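Local coordinates for protein kinase (Staphylococcus aureus subsp. aureus Mu50, PDB 3PY9), which is a membrane Ser/Thr kinase, PrkC, whose extracellular PASTA repeats, the region described here, probably sense cell-wall muropeptides, at residues S37-D40 with K41-E44; R57-R60 with G61-V64; K156-K159 with A160-K164; E173-D176 with D177-E180. One frame throughout, in Å; residues are numbered along the deposited sequence.

Contact 1 of 4, residues S37-D40 with K41-E44. With EU (europium ion), chain C.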
ATOM      1  N   SER A  37      40.131  20.151  -3.731  1.00 41.88           N
ATOM      2  CA  SER A  37      39.266  19.763  -4.820  1.00 42.47           C
ATOM      3  C   SER A  37      38.578  18.448  -4.467  1.00 42.51           C
ATOM      4  O   SER A  37      39.164  17.570  -3.827  1.00 42.28           O
ATOM      5  CB  SER A  37      40.075  19.631  -6.115  1.00 43.00           C
ATOM      6  OG  SER A  37      39.256  19.233  -7.207  1.00 43.75           O
ATOM      7  N   TYR A  38      37.315  18.335  -4.854  1.00 42.50           N
ATOM      8  CA  TYR A  38      36.616  17.063  -4.746  1.00 42.42           C
ATOM      9  C   TYR A  38      37.295  16.002  -5.617  1.00 42.81           C
ATOM     10  O   TYR A  38      37.798  16.314  -6.703  1.00 43.12           O
ATOM     11  CB  TYR A  38      35.160  17.239  -5.159  1.00 42.12           C
ATOM     12  CG  TYR A  38      34.307  17.908  -4.104  1.00 41.13           C
ATOM     13  CD1 TYR A  38      34.265  17.415  -2.790  1.00 40.44           C
ATOM     14  CD2 TYR A  38      33.519  19.019  -4.421  1.00 41.00           C
ATOM     15  CE1 TYR A  38      33.461  18.018  -1.808  1.00 40.63           C
ATOM     16  CE2 TYR A  38      32.710  19.633  -3.448  1.00 40.42           C
ATOM     17  CZ  TYR A  38      32.690  19.129  -2.150  1.00 40.90           C
ATOM     18  OH  TYR A  38      31.890  19.731  -1.203  1.00 42.36           O
ATOM     19  N   SER A  39      37.332  14.766  -5.127  1.00 42.83           N
ATOM     20  CA  SER A  39      37.892  13.629  -5.867  1.00 43.00           C
ATOM     21  C   SER A  39      37.217  12.336  -5.434  1.00 43.79           C
ATOM     22  O   SER A  39      36.880  12.158  -4.268  1.00 44.16           O
ATOM     23  CB  SER A  39      39.405  13.520  -5.631  1.00 43.01           C
ATOM     24  OG  SER A  39      39.973  12.373  -6.238  1.00 40.77           O
ATOM     25  N   ASP A  40      37.031  11.430  -6.381  1.00 44.45           N
ATOM     26  CA  ASP A  40      36.536  10.094  -6.077  1.00 44.96           C
ATOM     27  C   ASP A  40      37.711   9.112  -6.108  1.00 45.17           C
ATOM     28  O   ASP A  40      37.708   8.088  -5.404  1.00 45.59           O
ATOM     29  CB  ASP A  40      35.447   9.701  -7.085  1.00 45.26           C
ATOM     30  CG  ASP A  40      34.383  10.786  -7.250  1.00 46.14           C
ATOM     31  OD1 ASP A  40      33.681  11.100  -6.264  1.00 49.13           O
ATOM     32  OD2 ASP A  40      34.254  11.335  -8.365  1.00 46.85           O
ATOM     33  N   LYS A  41      38.722   9.451  -6.910  1.00 44.95           N
ATOM     34  CA  LYS A  41      39.946   8.664  -7.052  1.00 45.47           C
ATOM     35  C   LYS A  41      40.846   8.640  -5.796  1.00 45.27           C
ATOM     36  O   LYS A  41      41.486   7.630  -5.515  1.00 45.32           O
ATOM     37  CB  LYS A  41      40.716   9.178  -8.272  1.00 45.36           C
ATOM     38  CG  LYS A  41      41.866   8.293  -8.775  1.00 47.05           C
ATOM     39  CD  LYS A  41      42.402   8.871 -10.094  1.00 46.71           C
ATOM     40  CE  LYS A  41      43.736   8.281 -10.510  1.00 49.22           C
ATOM     41  NZ  LYS A  41      44.427   9.193 -11.477  1.00 49.93           N
ATOM     42  N   TYR A  42      40.893   9.741  -5.049  1.00 45.14           N
ATOM     43  CA  TYR A  42      41.767   9.845  -3.867  1.00 45.18           C
ATOM     44  C   TYR A  42      41.018  10.134  -2.555  1.00 45.27           C
ATOM     45  O   TYR A  42      40.212  11.069  -2.485  1.00 45.50           O
ATOM     46  CB  TYR A  42      42.866  10.906  -4.071  1.00 45.01           C
ATOM     47  CG  TYR A  42      43.814  10.633  -5.222  1.00 44.33           C
ATOM     48  CD1 TYR A  42      45.030   9.977  -5.013  1.00 44.59           C
ATOM     49  CD2 TYR A  42      43.504  11.046  -6.513  1.00 43.78           C
ATOM     50  CE1 TYR A  42      45.903   9.726  -6.068  1.00 43.83           C
ATOM     51  CE2 TYR A  42      44.368  10.802  -7.572  1.00 44.39           C
ATOM     52  CZ  TYR A  42      45.557  10.142  -7.345  1.00 43.98           C
ATOM     53  OH  TYR A  42      46.394   9.913  -8.401  1.00 44.11           O
ATOM     54  N   PRO A  43      41.297   9.337  -1.505  1.00 45.36           N
ATOM     55  CA  PRO A  43      40.726   9.537  -0.179  1.00 45.29           C
ATOM     56  C   PRO A  43      41.020  10.949   0.325  1.00 45.54           C
ATOM     57  O   PRO A  43      42.117  11.475   0.076  1.00 45.12           O
ATOM     58  CB  PRO A  43      41.486   8.529   0.685  1.00 45.24           C
ATOM     59  CG  PRO A  43      41.978   7.517  -0.252  1.00 45.63           C
ATOM     60  CD  PRO A  43      42.201   8.175  -1.550  1.00 45.22           C
ATOM     61  N   GLU A  44      40.047  11.606   1.083  1.00 44.32           N
ATOM     62  CA  GLU A  44      40.219  12.980   1.579  1.00 44.12           C
ATOM     63  C   GLU A  44      41.559  13.207   2.323  1.00 43.49           C
ATOM     64  O   GLU A  44      41.950  12.453   3.198  1.00 44.00           O
ATOM     65  CB  GLU A  44      39.072  13.370   2.509  1.00 43.95           C
ATOM     66  CG  GLU A  44      39.169  14.812   3.028  1.00 44.27           C
ATOM     67  CD  GLU A  44      37.996  15.226   3.887  1.00 44.66           C
ATOM     68  OE1 GLU A  44      37.071  14.404   4.093  1.00 46.05           O
ATOM     69  OE2 GLU A  44      37.990  16.386   4.354  1.00 45.68           O
TER
HETATM   70 EU    EU C 302      35.489  16.164   4.940  0.50 73.85          EU
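Ser-39 OG takes the backbone N-H of Tyr-42 in a 3.0 Å hydrogen bond, N-H...O angle 153°, and so closes a short side-chain-to-backbone ring round Asp-40 and Lys-41. The hydroxyl lies anti to its own backbone N (chi1 175°), which swings it over the turn toward the Tyr-42 amide; it thus accepts the amide three residues on and closes the bend. Ser-39 OG is also 3.9 Å from Lys-41 CB, and it sits in the plane of the Tyr-42 ring, at its edge, 3.8 Å from CD2. Tyr-42 presents that edge because CG stands beside its backbone N (chi1 -61°), and the ring runs out past the serine without stacking on it. Asp-40 and the extended Lys-41 chain leave the turn on its outer side. Two residues beyond Tyr-42, Glu-44 reaches a europium ion with both carboxylate oxygens, OE1 at 2.5 Å and OE2 at 2.6 Å. The turn follows strand 30-37 and leads toward strand 47-51 in the first PASTA domain: Ser-39 lies on Ile-48 of that strand and on Ser-69 of strand 63-69, while Ser-69 OG hydrogen-bonds Tyr-42 O.

Contact 2 of 4, residues R57-R60 with G61-V64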
ATOM      1  N   ARG A  57      60.421  20.080 -14.921  1.00 41.49           N
ATOM      2  CA  ARG A  57      61.662  20.775 -14.544  1.00 42.20           C
ATOM      3  C   ARG A  57      61.417  21.868 -13.499  1.00 41.25           C
ATOM      4  O   ARG A  57      60.388  22.544 -13.533  1.00 40.82           O
ATOM      5  CB  ARG A  57      62.326  21.373 -15.792  1.00 42.10           C
ATOM      6  CG  ARG A  57      63.810  21.709 -15.612  1.00 44.53           C
ATOM      7  CD  ARG A  57      64.308  22.871 -16.528  1.00 44.89           C
ATOM      8  NE  ARG A  57      65.427  23.590 -15.883  1.00 51.04           N
ATOM      9  CZ  ARG A  57      66.710  23.196 -15.853  1.00 51.34           C
ATOM     10  NH1 ARG A  57      67.113  22.081 -16.449  1.00 50.81           N
ATOM     11  NH2 ARG A  57      67.609  23.941 -15.222  1.00 52.70           N
ATOM     12  N   VAL A  58      62.362  22.020 -12.571  1.00 40.68           N
ATOM     13  CA  VAL A  58      62.250  22.969 -11.480  1.00 40.01           C
ATOM     14  C   VAL A  58      63.656  23.471 -11.094  1.00 39.92           C
ATOM     15  O   VAL A  58      64.645  22.812 -11.412  1.00 40.06           O
ATOM     16  CB  VAL A  58      61.474  22.312 -10.294  1.00 40.28           C
ATOM     17  CG1 VAL A  58      62.386  21.494  -9.382  1.00 40.50           C
ATOM     18  CG2 VAL A  58      60.688  23.339  -9.531  1.00 40.10           C
ATOM     19  N   GLU A  59      63.753  24.638 -10.451  1.00 38.91           N
ATOM     20  CA  GLU A  59      65.046  25.138  -9.945  1.00 38.44           C
ATOM     21  C   GLU A  59      65.081  25.264  -8.428  1.00 38.35           C
ATOM     22  O   GLU A  59      64.036  25.332  -7.780  1.00 38.13           O
ATOM     23  CB  GLU A  59      65.456  26.463 -10.614  1.00 38.33           C
ATOM     24  CG  GLU A  59      65.751  26.329 -12.107  1.00 37.03           C
ATOM     25  CD  GLU A  59      66.343  27.587 -12.735  1.00 38.65           C
ATOM     26  OE1 GLU A  59      66.770  28.509 -11.980  1.00 39.61           O
ATOM     27  OE2 GLU A  59      66.382  27.655 -13.996  1.00 37.41           O
ATOM     28  N   ARG A  60      66.296  25.280  -7.870  1.00 38.45           N
ATOM     29  CA  ARG A  60      66.523  25.247  -6.420  1.00 38.13           C
ATOM     30  C   ARG A  60      65.703  26.340  -5.755  1.00 36.73           C
ATOM     31  O   ARG A  60      65.767  27.504  -6.143  1.00 36.46           O
ATOM     32  CB  ARG A  60      68.027  25.416  -6.100  1.00 38.44           C
ATOM     33  CG  ARG A  60      68.443  25.240  -4.612  1.00 39.68           C
ATOM     34  CD  ARG A  60      70.001  25.048  -4.446  1.00 41.33           C
ATOM     35  NE  ARG A  60      70.517  23.771  -5.009  1.00 47.77           N
ATOM     36  CZ  ARG A  60      71.266  23.658  -6.117  1.00 49.22           C
ATOM     37  NH1 ARG A  60      71.625  24.733  -6.819  1.00 50.72           N
ATOM     38  NH2 ARG A  60      71.668  22.467  -6.535  1.00 49.58           N
ATOM     39  N   GLY A  61      64.915  25.957  -4.766  1.00 35.38           N
ATOM     40  CA  GLY A  61      64.118  26.934  -4.050  1.00 34.45           C
ATOM     41  C   GLY A  61      62.758  27.286  -4.628  1.00 33.66           C
ATOM     42  O   GLY A  61      61.980  27.973  -3.964  1.00 33.91           O
ATOM     43  N   ASP A  62      62.452  26.840  -5.850  1.00 32.64           N
ATOM     44  CA  ASP A  62      61.113  27.074  -6.399  1.00 31.24           C
ATOM     45  C   ASP A  62      60.104  26.429  -5.448  1.00 30.86           C
ATOM     46  O   ASP A  62      60.465  25.519  -4.702  1.00 30.36           O
ATOM     47  CB  ASP A  62      60.989  26.463  -7.788  1.00 31.14           C
ATOM     48  CG  ASP A  62      61.763  27.217  -8.845  1.00 31.09           C
ATOM     49  OD1 ASP A  62      62.249  28.344  -8.607  1.00 31.60           O
ATOM     50  OD2 ASP A  62      61.883  26.665  -9.952  1.00 32.97           O
ATOM     51  N   SER A  63      58.862  26.912  -5.451  1.00 30.65           N
ATOM     52  CA  SER A  63      57.774  26.273  -4.682  1.00 31.18           C
ATOM     53  C   SER A  63      57.042  25.245  -5.517  1.00 31.34           C
ATOM     54  O   SER A  63      57.172  25.239  -6.726  1.00 31.39           O
ATOM     55  CB  SER A  63      56.736  27.293  -4.202  1.00 30.76           C
ATOM     56  OG  SER A  63      57.332  28.411  -3.577  1.00 33.39           O
ATOM     57  N   VAL A  64      56.227  24.401  -4.870  1.00 31.70           N
ATOM     58  CA  VAL A  64      55.373  23.478  -5.597  1.00 31.31           C
ATOM     59  C   VAL A  64      53.991  23.525  -4.982  1.00 30.84           C
ATOM     60  O   VAL A  64      53.793  23.111  -3.837  1.00 30.55           O
ATOM     61  CB  VAL A  64      55.923  21.997  -5.626  1.00 31.92           C
ATOM     62  CG1 VAL A  64      54.933  21.080  -6.368  1.00 31.42           C
ATOM     63  CG2 VAL A  64      57.302  21.909  -6.304  1.00 31.19           C
TER
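Asp-62 turns its carboxylate back to the backbone N-H of Glu-59, OD2 receiving it at 2.8 Å with an N-H...O angle of 159°. The donor comes from above the carboxylate plane, 55° out of it and well off the in-plane direction. In the other direction Asp-62 N donates to Glu-59 O at 2.9 Å, the bond that closes a type II beta turn from Glu-59 to Asp-62. Asp-62 thus engages both main-chain polar groups of Glu-59, the N-H by its side chain and the C=O by its own N-H. CG of the aspartate stands beside its own N (chi1 -72°), which carries OD2 back to the Glu-59 amide.

Gly-61 occupies the third position of the turn with a positive phi, where a CB would run into Arg-60 O; the lack of a side chain lets the peptide take this shape. Arg-60, at the second position, sends its side chain outward, with only CB and CG near the glycine N, CB at 3.4 Å. Beside the turn, the side chains of Val-58 and Asp-62 run past each other in opposite directions, Val-58 CG2 lying 3.6 Å from both OD2 and CB of the aspartate. The turn leads into strand 63-69, and Gly-61 and Asp-62 pair by backbone bonds with Asn-28 and Lys-30.

The acid of Glu-59 leads away, its OE1 5.6 Å from Asp-62 OD2. A main-chain N-H as partner probably stabilises the Asp-62 carboxylate as the anion, though less than an in-plane approach might; the carboxylate adds a second, side-chain tie to a turn already closed by its main-chain bond.

Contact 3 of 4, residues K156-K159 with A160-K164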
ATOM      1  N   LYS A 156     -15.932 -25.458  -5.229  1.00 43.58           N
ATOM      2  CA  LYS A 156     -14.887 -25.428  -6.240  1.00 43.73           C
ATOM      3  C   LYS A 156     -14.506 -23.986  -6.579  1.00 42.83           C
ATOM      4  O   LYS A 156     -13.326 -23.693  -6.782  1.00 42.27           O
ATOM      5  CB  LYS A 156     -15.350 -26.173  -7.509  1.00 43.95           C
ATOM      6  CG  LYS A 156     -15.994 -27.544  -7.220  1.00 44.32           C
ATOM      7  CD  LYS A 156     -15.914 -28.514  -8.395  1.00 45.59           C
ATOM      8  CE  LYS A 156     -16.795 -28.083  -9.583  1.00 49.76           C
ATOM      9  NZ  LYS A 156     -17.080 -29.221 -10.532  1.00 52.01           N
ATOM     10  N   ALA A 157     -15.500 -23.091  -6.627  1.00 41.96           N
ATOM     11  CA  ALA A 157     -15.231 -21.669  -6.887  1.00 41.51           C
ATOM     12  C   ALA A 157     -14.368 -21.079  -5.781  1.00 41.39           C
ATOM     13  O   ALA A 157     -13.293 -20.535  -6.054  1.00 41.48           O
ATOM     14  CB  ALA A 157     -16.522 -20.868  -7.053  1.00 40.79           C
ATOM     15  N   LYS A 158     -14.834 -21.208  -4.539  1.00 41.41           N
ATOM     16  CA  LYS A 158     -14.125 -20.694  -3.386  1.00 41.62           C
ATOM     17  C   LYS A 158     -12.698 -21.205  -3.430  1.00 42.36           C
ATOM     18  O   LYS A 158     -11.773 -20.418  -3.422  1.00 41.54           O
ATOM     19  CB  LYS A 158     -14.804 -21.118  -2.085  1.00 41.55           C
ATOM     20  CG  LYS A 158     -14.282 -20.398  -0.849  1.00 41.96           C
ATOM     21  CD  LYS A 158     -14.728 -21.096   0.418  1.00 44.73           C
ATOM     22  CE  LYS A 158     -15.203 -20.108   1.485  1.00 46.86           C
ATOM     23  NZ  LYS A 158     -14.212 -19.060   1.917  1.00 47.98           N
ATOM     24  N   LYS A 159     -12.527 -22.521  -3.524  1.00 43.25           N
ATOM     25  CA  LYS A 159     -11.197 -23.104  -3.478  1.00 44.65           C
ATOM     26  C   LYS A 159     -10.278 -22.660  -4.629  1.00 44.10           C
ATOM     27  O   LYS A 159      -9.126 -22.315  -4.384  1.00 44.35           O
ATOM     28  CB  LYS A 159     -11.261 -24.630  -3.357  1.00 45.09           C
ATOM     29  CG  LYS A 159     -11.159 -25.135  -1.907  1.00 46.86           C
ATOM     30  CD  LYS A 159     -11.667 -26.596  -1.773  1.00 46.71           C
ATOM     31  CE  LYS A 159     -11.423 -27.172  -0.368  1.00 48.40           C
ATOM     32  NZ  LYS A 159      -9.979 -27.480  -0.138  1.00 49.56           N
ATOM     33  N   ALA A 160     -10.785 -22.651  -5.862  1.00 43.64           N
ATOM     34  CA  ALA A 160      -9.979 -22.235  -7.016  1.00 43.04           C
ATOM     35  C   ALA A 160      -9.531 -20.786  -6.899  1.00 42.74           C
ATOM     36  O   ALA A 160      -8.398 -20.460  -7.245  1.00 42.96           O
ATOM     37  CB  ALA A 160     -10.725 -22.444  -8.313  1.00 42.97           C
ATOM     38  N   LEU A 161     -10.412 -19.924  -6.393  1.00 42.33           N
ATOM     39  CA  LEU A 161     -10.107 -18.489  -6.321  1.00 41.99           C
ATOM     40  C   LEU A 161      -9.260 -18.152  -5.099  1.00 42.11           C
ATOM     41  O   LEU A 161      -8.406 -17.258  -5.163  1.00 42.36           O
ATOM     42  CB  LEU A 161     -11.369 -17.617  -6.418  1.00 41.15           C
ATOM     43  CG  LEU A 161     -12.218 -17.707  -7.697  1.00 40.62           C
ATOM     44  CD1 LEU A 161     -13.567 -17.057  -7.472  1.00 39.76           C
ATOM     45  CD2 LEU A 161     -11.556 -17.070  -8.898  1.00 40.66           C
ATOM     46  N   GLU A 162      -9.473 -18.886  -4.011  1.00 42.02           N
ATOM     47  CA  GLU A 162      -8.605 -18.807  -2.839  1.00 42.85           C
ATOM     48  C   GLU A 162      -7.144 -19.077  -3.223  1.00 42.59           C
ATOM     49  O   GLU A 162      -6.246 -18.384  -2.742  1.00 42.26           O
ATOM     50  CB  GLU A 162      -9.002 -19.811  -1.739  1.00 43.22           C
ATOM     51  CG  GLU A 162     -10.448 -19.812  -1.180  1.00 45.30           C
ATOM     52  CD  GLU A 162     -10.791 -18.629  -0.313  1.00 46.97           C
ATOM     53  OE1 GLU A 162     -10.445 -17.495  -0.705  1.00 50.52           O
ATOM     54  OE2 GLU A 162     -11.436 -18.821   0.740  1.00 44.74           O
ATOM     55  N   GLU A 163      -6.929 -20.090  -4.067  1.00 42.69           N
ATOM     56  CA  GLU A 163      -5.591 -20.513  -4.496  1.00 43.48           C
ATOM     57  C   GLU A 163      -4.957 -19.544  -5.495  1.00 43.01           C
ATOM     58  O   GLU A 163      -3.804 -19.727  -5.876  1.00 43.15           O
ATOM     59  CB  GLU A 163      -5.604 -21.912  -5.141  1.00 43.76           C
ATOM     60  CG  GLU A 163      -6.375 -22.999  -4.404  1.00 47.58           C
ATOM     61  CD  GLU A 163      -5.487 -24.052  -3.755  1.00 53.57           C
ATOM     62  OE1 GLU A 163      -4.553 -23.674  -2.993  1.00 55.92           O
ATOM     63  OE2 GLU A 163      -5.739 -25.264  -4.000  1.00 54.00           O
ATOM     64  N   LYS A 164      -5.723 -18.560  -5.959  1.00 42.45           N
ATOM     65  CA  LYS A 164      -5.186 -17.495  -6.820  1.00 41.57           C
ATOM     66  C   LYS A 164      -5.049 -16.210  -6.011  1.00 40.37           C
ATOM     67  O   LYS A 164      -4.728 -15.149  -6.563  1.00 40.88           O
ATOM     68  CB  LYS A 164      -6.068 -17.276  -8.057  1.00 41.62           C
ATOM     69  CG  LYS A 164      -6.110 -18.462  -9.030  1.00 43.60           C
ATOM     70  CD  LYS A 164      -5.490 -18.146 -10.399  1.00 45.30           C
ATOM     71  CE  LYS A 164      -3.963 -17.944 -10.368  1.00 48.04           C
ATOM     72  NZ  LYS A 164      -3.399 -17.429 -11.692  1.00 48.04           N
TER
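Ala-160 N gives its hydrogen to Lys-156 O at 2.9 Å, an i to i+4 bond of helix 154-162, its donor tilted 29° from the carbonyl plane. The next such bond, Leu-161 N to Ala-157 O at 3.0 Å, is close to straight on to the carbonyl. Outside this backbone ladder, Lys-158 and Glu-162 cross obliquely one turn apart and meet in a salt bridge, NZ to OE2 at 3.0 Å. The ammonium approaches from above the carboxylate plane, 36° out of it. In Lys-158 the first torsion (chi1 -169°) sets CG 3.6 Å from Glu-162 OE2, and the bends at chi3 and chi4 bring NZ round to the same oxygen; the path of the Glu-162 chain is less sure. Leu-161 points to a different face of the helix, its CG 3.4 Å from Ala-157 O; with Ala-157 it packs on Phe-149 and on Phe-201 of strand 198-204, the helix-on-sheet core of this PASTA domain. The ion pair thus lies at the partly exposed margin beside strand 167-173, where solvent would probably weaken it, while Ala-157 and Leu-161 are buried against the sheet.

Contact 4 of 4, residues E173-D176 with D177-E180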
ATOM      1  N   GLU A 173     -29.139 -17.541  -1.113  1.00 48.13           N
ATOM      2  CA  GLU A 173     -30.532 -17.286  -1.491  1.00 48.58           C
ATOM      3  C   GLU A 173     -31.223 -18.540  -2.013  1.00 48.96           C
ATOM      4  O   GLU A 173     -30.576 -19.459  -2.534  1.00 49.18           O
ATOM      5  CB  GLU A 173     -30.628 -16.180  -2.537  1.00 48.66           C
ATOM      6  CG  GLU A 173     -30.502 -14.773  -1.981  1.00 49.47           C
ATOM      7  CD  GLU A 173     -30.366 -13.726  -3.067  1.00 52.02           C
ATOM      8  OE1 GLU A 173     -30.458 -14.077  -4.266  1.00 52.88           O
ATOM      9  OE2 GLU A 173     -30.160 -12.541  -2.721  1.00 53.64           O
ATOM     10  N   TYR A 174     -32.545 -18.574  -1.872  1.00 49.40           N
ATOM     11  CA  TYR A 174     -33.347 -19.666  -2.422  1.00 49.49           C
ATOM     12  C   TYR A 174     -33.403 -19.596  -3.943  1.00 50.22           C
ATOM     13  O   TYR A 174     -33.438 -18.508  -4.533  1.00 50.34           O
ATOM     14  CB  TYR A 174     -34.766 -19.642  -1.847  1.00 49.40           C
ATOM     15  CG  TYR A 174     -34.832 -19.998  -0.388  1.00 48.21           C
ATOM     16  CD1 TYR A 174     -34.469 -21.271   0.049  1.00 47.67           C
ATOM     17  CD2 TYR A 174     -35.251 -19.064   0.559  1.00 46.80           C
ATOM     18  CE1 TYR A 174     -34.529 -21.615   1.390  1.00 47.86           C
ATOM     19  CE2 TYR A 174     -35.307 -19.393   1.905  1.00 47.51           C
ATOM     20  CZ  TYR A 174     -34.946 -20.671   2.309  1.00 47.83           C
ATOM     21  OH  TYR A 174     -34.993 -21.018   3.628  1.00 49.48           O
ATOM     22  N   SER A 175     -33.408 -20.768  -4.568  1.00 50.85           N
ATOM     23  CA  SER A 175     -33.503 -20.874  -6.011  1.00 51.61           C
ATOM     24  C   SER A 175     -34.240 -22.139  -6.383  1.00 52.37           C
ATOM     25  O   SER A 175     -34.066 -23.184  -5.751  1.00 52.35           O
ATOM     26  CB  SER A 175     -32.119 -20.888  -6.665  1.00 51.69           C
ATOM     27  OG  SER A 175     -32.214 -21.226  -8.038  1.00 50.58           O
ATOM     28  N   ASP A 176     -35.051 -22.030  -7.431  1.00 53.44           N
ATOM     29  CA  ASP A 176     -35.790 -23.158  -7.959  1.00 54.11           C
ATOM     30  C   ASP A 176     -35.013 -23.829  -9.092  1.00 54.62           C
ATOM     31  O   ASP A 176     -35.142 -25.035  -9.303  1.00 54.96           O
ATOM     32  CB  ASP A 176     -37.183 -22.704  -8.405  1.00 54.48           C
ATOM     33  CG  ASP A 176     -38.038 -22.211  -7.237  1.00 55.00           C
ATOM     34  OD1 ASP A 176     -38.179 -22.957  -6.239  1.00 56.19           O
ATOM     35  OD2 ASP A 176     -38.564 -21.077  -7.307  1.00 55.03           O
ATOM     36  N   ASP A 177     -34.185 -23.054  -9.794  1.00 54.89           N
ATOM     37  CA  ASP A 177     -33.437 -23.576 -10.945  1.00 55.01           C
ATOM     38  C   ASP A 177     -31.920 -23.788 -10.754  1.00 54.48           C
ATOM     39  O   ASP A 177     -31.234 -24.221 -11.685  1.00 54.50           O
ATOM     40  CB  ASP A 177     -33.725 -22.758 -12.226  1.00 55.58           C
ATOM     41  CG  ASP A 177     -33.791 -21.245 -11.986  1.00 57.91           C
ATOM     42  OD1 ASP A 177     -34.642 -20.785 -11.190  1.00 59.98           O
ATOM     43  OD2 ASP A 177     -33.018 -20.503 -12.638  1.00 60.24           O
ATOM     44  N   ILE A 178     -31.402 -23.501  -9.559  1.00 53.56           N
ATOM     45  CA  ILE A 178     -29.974 -23.671  -9.284  1.00 52.45           C
ATOM     46  C   ILE A 178     -29.746 -24.626  -8.108  1.00 51.95           C
ATOM     47  O   ILE A 178     -30.217 -24.372  -7.001  1.00 51.47           O
ATOM     48  CB  ILE A 178     -29.259 -22.307  -8.983  1.00 52.73           C
ATOM     49  CG1 ILE A 178     -29.727 -21.160  -9.913  1.00 52.21           C
ATOM     50  CG2 ILE A 178     -27.729 -22.480  -8.958  1.00 51.78           C
ATOM     51  CD1 ILE A 178     -29.367 -21.296 -11.388  1.00 53.46           C
ATOM     52  N   ASP A 179     -29.016 -25.716  -8.355  1.00 51.28           N
ATOM     53  CA  ASP A 179     -28.741 -26.727  -7.333  1.00 50.54           C
ATOM     54  C   ASP A 179     -28.134 -26.123  -6.087  1.00 50.52           C
ATOM     55  O   ASP A 179     -27.402 -25.128  -6.149  1.00 50.72           O
ATOM     56  CB  ASP A 179     -27.782 -27.805  -7.851  1.00 50.81           C
ATOM     57  CG  ASP A 179     -28.411 -28.705  -8.893  1.00 50.84           C
ATOM     58  OD1 ASP A 179     -29.583 -28.467  -9.264  1.00 50.81           O
ATOM     59  OD2 ASP A 179     -27.723 -29.651  -9.346  1.00 50.86           O
ATOM     60  N   GLU A 180     -28.441 -26.736  -4.952  1.00 49.74           N
ATOM     61  CA  GLU A 180     -27.859 -26.342  -3.689  1.00 49.31           C
ATOM     62  C   GLU A 180     -26.324 -26.270  -3.812  1.00 48.14           C
ATOM     63  O   GLU A 180     -25.683 -27.210  -4.291  1.00 47.80           O
ATOM     64  CB  GLU A 180     -28.281 -27.345  -2.611  1.00 49.59           C
ATOM     65  CG  GLU A 180     -28.337 -26.775  -1.214  1.00 52.12           C
ATOM     66  CD  GLU A 180     -28.415 -27.849  -0.144  1.00 56.03           C
ATOM     67  OE1 GLU A 180     -29.053 -28.909  -0.378  1.00 56.93           O
ATOM     68  OE2 GLU A 180     -27.830 -27.626   0.941  1.00 57.57           O
TER
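Ile-178 N donates to Ser-175 OG at 2.9 Å, with an N-H...O angle of 130°, so the bond is short but bent. A second, weak bond reaches the same oxygen, Ser-175 OG, from Asp-177 N at 3.2 Å. Two successive main-chain amides therefore converge on one serine hydroxyl, which accepts that of the residue two on weakly and that of the residue three on more firmly. With chi1 at 170° the hydroxyl is swung away from the Ser-175 N and toward the amides that follow.

Outward from these bonds the packing is made by Ile-178. Its CG1 comes to 3.1 Å from Ser-175 OG, a tight approach, and its CB lies 3.9 Å from the serine CB, so the root of the branched side chain rests alongside the serine. CG1 of the isoleucine is beside its own N (chi1 -41°), a rotation that brings CG1 against the hydroxyl. Asp-176 and Asp-177 send their carboxylates outward, OD2 of the first 5.5 Å from OD1 of the second. Both Ser-175 and Ile-178 also touch Ile-184 of strand 183-187, and Ser-204 OG hydrogen-bonds Ile-178 O, tying the bend to strand 198-204.

A neutral hydroxyl thus accepts the amides inside the bend, while the neighbouring acids stay on the exposed outside; their like charges, kept apart in this way, would probably repel only mildly in solvent.

In the fold
The four contacts are strung along an elongated chain and none touches another. Contacts 1 and 2 share the first PASTA domain, their centres 26 Å apart, one on the loop after strand 30-37 and the other on the turn into strand 63-69. Contacts 3 and 4 share the third, with centres 21 Å apart and nearest atoms about 10 Å apart. Contacts 1 and 4 are equivalent serine-headed bends after strands 30-37 and 167-173, yet lie 79 Å apart between centres; the two farthest apart, contacts 2 and 4, are 105 Å apart between centres. Europium is bound within contact 1, and another europium ion lies about 11 Å from the side chain of Asp-40.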